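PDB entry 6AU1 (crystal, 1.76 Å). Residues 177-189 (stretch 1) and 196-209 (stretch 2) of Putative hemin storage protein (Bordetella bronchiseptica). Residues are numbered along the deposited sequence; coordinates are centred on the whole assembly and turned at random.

Stretch 1 177-189: ATYQGWGLPPDIA
Stretch 2 (196-209) KLAQQWSKGKIRYL

Stretch 2 is one continuous helix, 196-209, whose i to i-4 bonds run from Gln200 N to Lys196 O (3.1 Å) through Leu209 N to Lys205 O (3.0 Å). Stretch 1 begins with the last turn of a helix, 177-181; its N-to-C direction makes 110° with that of helix 196-209, and the axes approach to 11.4 Å. That helix ends in a Schellman motif: Gly183 N bonds Gln180 O (3.0 Å) and Leu184 N bonds Tyr179 O (3.1 Å), while Gly183 takes phi/psi 91/15, where a CB would jam against the preceding carbonyl. An extended Leu184-Pro185 segment (psi 154 and 141) follows, and Asp187 (chi1 t) N-caps the next helix. In register, Tyr179 CA lies 7.7 Å from Trp201 CA, Trp182 CA 7.9 Å from Gly204 CA, and Leu184 CA 7.1 Å from Leu197 CA.

No hydrogen bond links the stretches; the interface, mostly aromatic and apolar, buries 529 Å², both sides summed. Trp201 (chi1 t, chi2 51°) directs its indole edge at the face of Tyr179 (m, chi2 -31°): the planes stand at 83°, and Trp201 NE1 lies 3.3 Å from Tyr179 CZ, so the polarised indole edge meets the electron-rich ring.

Trp182 (m, chi2 -15°) lies against the helix at Gly204. Its CH2 is 3.5 Å from Gly204 C, and Gly204 CA makes an off-centre CH-pi contact, 4.2 Å from the six-membered ring centroid. Glycine suits this place because an ideal CB would sit 2.7 Å from Trp182 CZ3, a clash. Tyr208 (t, chi2 88°) meets the indole edge, CD1 to Trp182 CZ2 at 3.9 Å.

Aliphatic side chains extend the contact. Leu184 and Leu197 (both m, t) point toward the opposing stretch, so their methyls pack without stranding polar groups: Leu184 CD2 is 3.9 Å from Leu197 CD2, and Leu184 CD1 3.7 Å from Trp201 CD1. Pro185 CD reaches Leu197 CD1 at 4.0 Å, and Ile188 (m, t) sets CD1 3.8 Å from Trp201 CZ2.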

# COMPACT_ATOMS: atom_id res chain seq x y z
N ALA A 177 -6.86 11.12 -23.81
CA ALA A 177 -7.64 12.35 -23.83
C ALA A 177 -7.27 13.24 -22.65
O ALA A 177 -7.25 14.47 -22.77
CB ALA A 177 -9.14 12.05 -23.82
N THR A 178 -6.96 12.62 -21.52
CA THR A 178 -6.54 13.37 -20.34
C THR A 178 -5.18 14.04 -20.56
O THR A 178 -4.98 15.19 -20.17
CB THR A 178 -6.49 12.47 -19.09
OG1 THR A 178 -7.78 11.89 -18.86
CG2 THR A 178 -6.07 13.27 -17.86
N TYR A 179 -4.24 13.32 -21.18
CA TYR A 179 -2.92 13.88 -21.47
C TYR A 179 -3.04 15.08 -22.40
O TYR A 179 -2.29 16.04 -22.28
CB TYR A 179 -1.99 12.84 -22.09
CG TYR A 179 -1.91 11.53 -21.33
CD1 TYR A 179 -2.06 11.49 -19.95
CD2 TYR A 179 -1.69 10.34 -22.01
CE1 TYR A 179 -1.99 10.28 -19.25
CE2 TYR A 179 -1.63 9.13 -21.33
CZ TYR A 179 -1.77 9.10 -19.96
OH TYR A 179 -1.71 7.89 -19.31
N GLN A 180 -3.99 15.01 -23.33
CA GLN A 180 -4.22 16.10 -24.27
C GLN A 180 -4.64 17.34 -23.48
O GLN A 180 -4.21 18.46 -23.77
CB GLN A 180 -5.28 15.70 -25.30
CG GLN A 180 -5.49 16.68 -26.44
CD GLN A 180 -6.35 16.09 -27.55
OE1 GLN A 180 -7.25 15.30 -27.29
NE2 GLN A 180 -6.05 16.45 -28.79
N GLY A 181 -5.46 17.10 -22.47
CA GLY A 181 -5.86 18.14 -21.54
C GLY A 181 -4.70 18.78 -20.79
O GLY A 181 -4.80 19.94 -20.38
N TRP A 182 -3.60 18.05 -20.63
CA TRP A 182 -2.42 18.59 -19.95
C TRP A 182 -1.52 19.36 -20.91
O TRP A 182 -0.49 19.87 -20.51
CB TRP A 182 -1.59 17.48 -19.30
CG TRP A 182 -2.29 16.60 -18.30
CD1 TRP A 182 -3.48 16.84 -17.68
CD2 TRP A 182 -1.81 15.35 -17.80
NE1 TRP A 182 -3.78 15.79 -16.82
CE2 TRP A 182 -2.77 14.86 -16.89
CE3 TRP A 182 -0.67 14.58 -18.05
CZ2 TRP A 182 -2.62 13.65 -16.21
CZ3 TRP A 182 -0.52 13.38 -17.38
CH2 TRP A 182 -1.49 12.92 -16.47
N GLY A 183 -1.90 19.40 -22.19
CA GLY A 183 -1.09 20.06 -23.19
C GLY A 183 -0.09 19.14 -23.88
O GLY A 183 0.83 19.61 -24.55
N LEU A 184 -0.27 17.83 -23.71
CA LEU A 184 0.57 16.84 -24.37
C LEU A 184 -0.13 16.26 -25.59
O LEU A 184 -1.36 16.26 -25.67
CB LEU A 184 0.92 15.71 -23.38
CG LEU A 184 1.75 16.09 -22.14
CD1 LEU A 184 1.83 14.91 -21.15
CD2 LEU A 184 3.15 16.56 -22.55
N PRO A 185 0.64 15.76 -26.57
CA PRO A 185 -0.03 15.06 -27.67
C PRO A 185 -0.61 13.74 -27.17
O PRO A 185 0.03 13.09 -26.34
CB PRO A 185 1.10 14.82 -28.67
CG PRO A 185 2.34 14.80 -27.85
CD PRO A 185 2.11 15.77 -26.71
N PRO A 186 -1.81 13.36 -27.65
CA PRO A 186 -2.46 12.11 -27.23
C PRO A 186 -1.81 10.91 -27.91
O PRO A 186 -2.46 10.13 -28.61
CB PRO A 186 -3.91 12.30 -27.70
CG PRO A 186 -3.77 13.16 -28.92
CD PRO A 186 -2.60 14.09 -28.66
N ASP A 187 -0.51 10.76 -27.67
CA ASP A 187 0.33 9.87 -28.45
C ASP A 187 1.54 9.54 -27.60
O ASP A 187 2.46 10.35 -27.48
CB ASP A 187 0.73 10.56 -29.76
CG ASP A 187 1.63 9.70 -30.65
OD1 ASP A 187 2.22 8.72 -30.19
OD2 ASP A 187 1.74 10.05 -31.85
N ILE A 188 1.54 8.36 -26.98
CA ILE A 188 2.61 8.03 -26.05
C ILE A 188 3.96 7.89 -26.76
O ILE A 188 4.99 8.27 -26.20
CB ILE A 188 2.25 6.75 -25.28
CG1 ILE A 188 1.16 7.12 -24.26
CG2 ILE A 188 3.47 6.18 -24.55
CD1 ILE A 188 0.58 5.95 -23.51
N ALA A 189 3.98 7.41 -28.00
CA ALA A 189 5.25 7.37 -28.73
C ALA A 189 5.84 8.78 -28.87
O ALA A 189 7.05 8.99 -28.68
CB ALA A 189 5.07 6.73 -30.10
N LYS A 196 11.68 16.35 -22.80
CA LYS A 196 10.94 17.35 -22.03
C LYS A 196 9.49 16.91 -21.82
O LYS A 196 8.98 16.94 -20.70
CB LYS A 196 11.00 18.72 -22.70
CG LYS A 196 10.34 19.81 -21.88
CD LYS A 196 10.59 21.19 -22.48
CE LYS A 196 9.99 22.29 -21.60
NZ LYS A 196 10.29 23.66 -22.11
N LEU A 197 8.84 16.49 -22.90
CA LEU A 197 7.48 15.95 -22.80
C LEU A 197 7.42 14.72 -21.89
O LEU A 197 6.48 14.56 -21.11
CB LEU A 197 6.92 15.59 -24.17
CG LEU A 197 6.81 16.71 -25.21
CD1 LEU A 197 6.07 16.22 -26.44
CD2 LEU A 197 6.13 17.94 -24.61
N ALA A 198 8.43 13.86 -22.00
CA ALA A 198 8.44 12.61 -21.23
C ALA A 198 8.49 12.90 -19.74
O ALA A 198 7.80 12.24 -18.94
CB ALA A 198 9.61 11.73 -21.64
N GLN A 199 9.31 13.88 -19.37
CA GLN A 199 9.41 14.33 -17.98
C GLN A 199 8.10 14.91 -17.47
O GLN A 199 7.66 14.61 -16.35
CB GLN A 199 10.54 15.36 -17.84
CG GLN A 199 10.44 16.26 -16.62
CD GLN A 199 10.76 15.53 -15.33
OE1 GLN A 199 11.32 14.44 -15.34
NE2 GLN A 199 10.41 16.15 -14.20
N GLN A 200 7.46 15.74 -18.28
CA GLN A 200 6.19 16.37 -17.90
C GLN A 200 5.11 15.32 -17.73
O GLN A 200 4.28 15.40 -16.82
CB GLN A 200 5.77 17.40 -18.95
CG GLN A 200 6.65 18.63 -18.97
CD GLN A 200 6.36 19.52 -20.16
OE1 GLN A 200 5.56 19.16 -21.03
NE2 GLN A 200 7.00 20.68 -20.21
N TRP A 201 5.13 14.33 -18.62
CA TRP A 201 4.16 13.25 -18.59
C TRP A 201 4.33 12.39 -17.34
O TRP A 201 3.34 12.07 -16.66
CB TRP A 201 4.31 12.40 -19.86
CG TRP A 201 3.26 11.32 -20.01
CD1 TRP A 201 1.91 11.46 -19.93
CD2 TRP A 201 3.50 9.94 -20.34
NE1 TRP A 201 1.29 10.25 -20.15
CE2 TRP A 201 2.24 9.31 -20.41
CE3 TRP A 201 4.66 9.19 -20.58
CZ2 TRP A 201 2.11 7.95 -20.71
CZ3 TRP A 201 4.52 7.83 -20.86
CH2 TRP A 201 3.26 7.23 -20.93
N SER A 202 5.57 12.04 -17.02
CA SER A 202 5.86 11.29 -15.80
C SER A 202 5.34 12.01 -14.56
O SER A 202 4.62 11.42 -13.75
CB SER A 202 7.37 11.04 -15.66
OG SER A 202 7.66 10.43 -14.40
N LYS A 203 5.67 13.30 -14.43
CA LYS A 203 5.23 14.08 -13.27
C LYS A 203 3.72 14.22 -13.24
O LYS A 203 3.10 14.19 -12.17
CB LYS A 203 5.90 15.45 -13.27
CG LYS A 203 7.36 15.41 -12.85
CD LYS A 203 7.49 14.90 -11.42
CE LYS A 203 8.92 14.96 -10.92
NZ LYS A 203 9.03 14.55 -9.49
N GLY A 204 3.11 14.37 -14.41
CA GLY A 204 1.67 14.48 -14.52
C GLY A 204 0.95 13.24 -14.02
O GLY A 204 -0.06 13.33 -13.31
N LYS A 205 1.46 12.07 -14.39
CA LYS A 205 0.83 10.82 -13.95
C LYS A 205 0.98 10.65 -12.45
O LYS A 205 0.05 10.18 -11.78
CB LYS A 205 1.42 9.62 -14.69
CG LYS A 205 0.95 9.53 -16.14
CD LYS A 205 1.50 8.28 -16.82
CE LYS A 205 2.99 8.45 -17.13
NZ LYS A 205 3.55 7.14 -17.56
N ILE A 206 2.15 11.01 -11.92
CA ILE A 206 2.37 10.93 -10.48
C ILE A 206 1.34 11.78 -9.74
O ILE A 206 0.71 11.30 -8.79
CB ILE A 206 3.80 11.39 -10.11
CG1 ILE A 206 4.81 10.32 -10.56
CG2 ILE A 206 3.93 11.69 -8.59
CD1 ILE A 206 6.28 10.83 -10.68
N ARG A 207 1.14 13.00 -10.21
CA ARG A 207 0.18 13.90 -9.57
C ARG A 207 -1.26 13.43 -9.77
O ARG A 207 -2.10 13.59 -8.88
CB ARG A 207 0.37 15.33 -10.08
CG ARG A 207 1.64 15.96 -9.56
CD ARG A 207 1.73 17.44 -9.90
NE ARG A 207 3.03 18.00 -9.53
CZ ARG A 207 3.99 18.27 -10.40
NH1 ARG A 207 3.80 18.04 -11.70
NH2 ARG A 207 5.15 18.77 -9.98
N TYR A 208 -1.54 12.84 -10.93
CA TYR A 208 -2.90 12.35 -11.19
C TYR A 208 -3.28 11.25 -10.19
O TYR A 208 -4.39 11.27 -9.63
CB TYR A 208 -3.03 11.83 -12.62
CG TYR A 208 -4.46 11.53 -13.01
CD1 TYR A 208 -5.28 12.51 -13.54
CD2 TYR A 208 -5.00 10.25 -12.82
CE1 TYR A 208 -6.58 12.24 -13.90
CE2 TYR A 208 -6.30 9.98 -13.16
CZ TYR A 208 -7.09 10.97 -13.70
OH TYR A 208 -8.40 10.71 -14.05
N LEU A 209 -2.39 10.28 -9.99
CA LEU A 209 -2.66 9.20 -9.03
C LEU A 209 -2.80 9.76 -7.62
O LEU A 209 -3.67 9.33 -6.86
CB LEU A 209 -1.56 8.13 -9.06
CG LEU A 209 -1.51 7.28 -10.33
CD1 LEU A 209 -0.31 6.31 -10.27
CD2 LEU A 209 -2.83 6.53 -10.54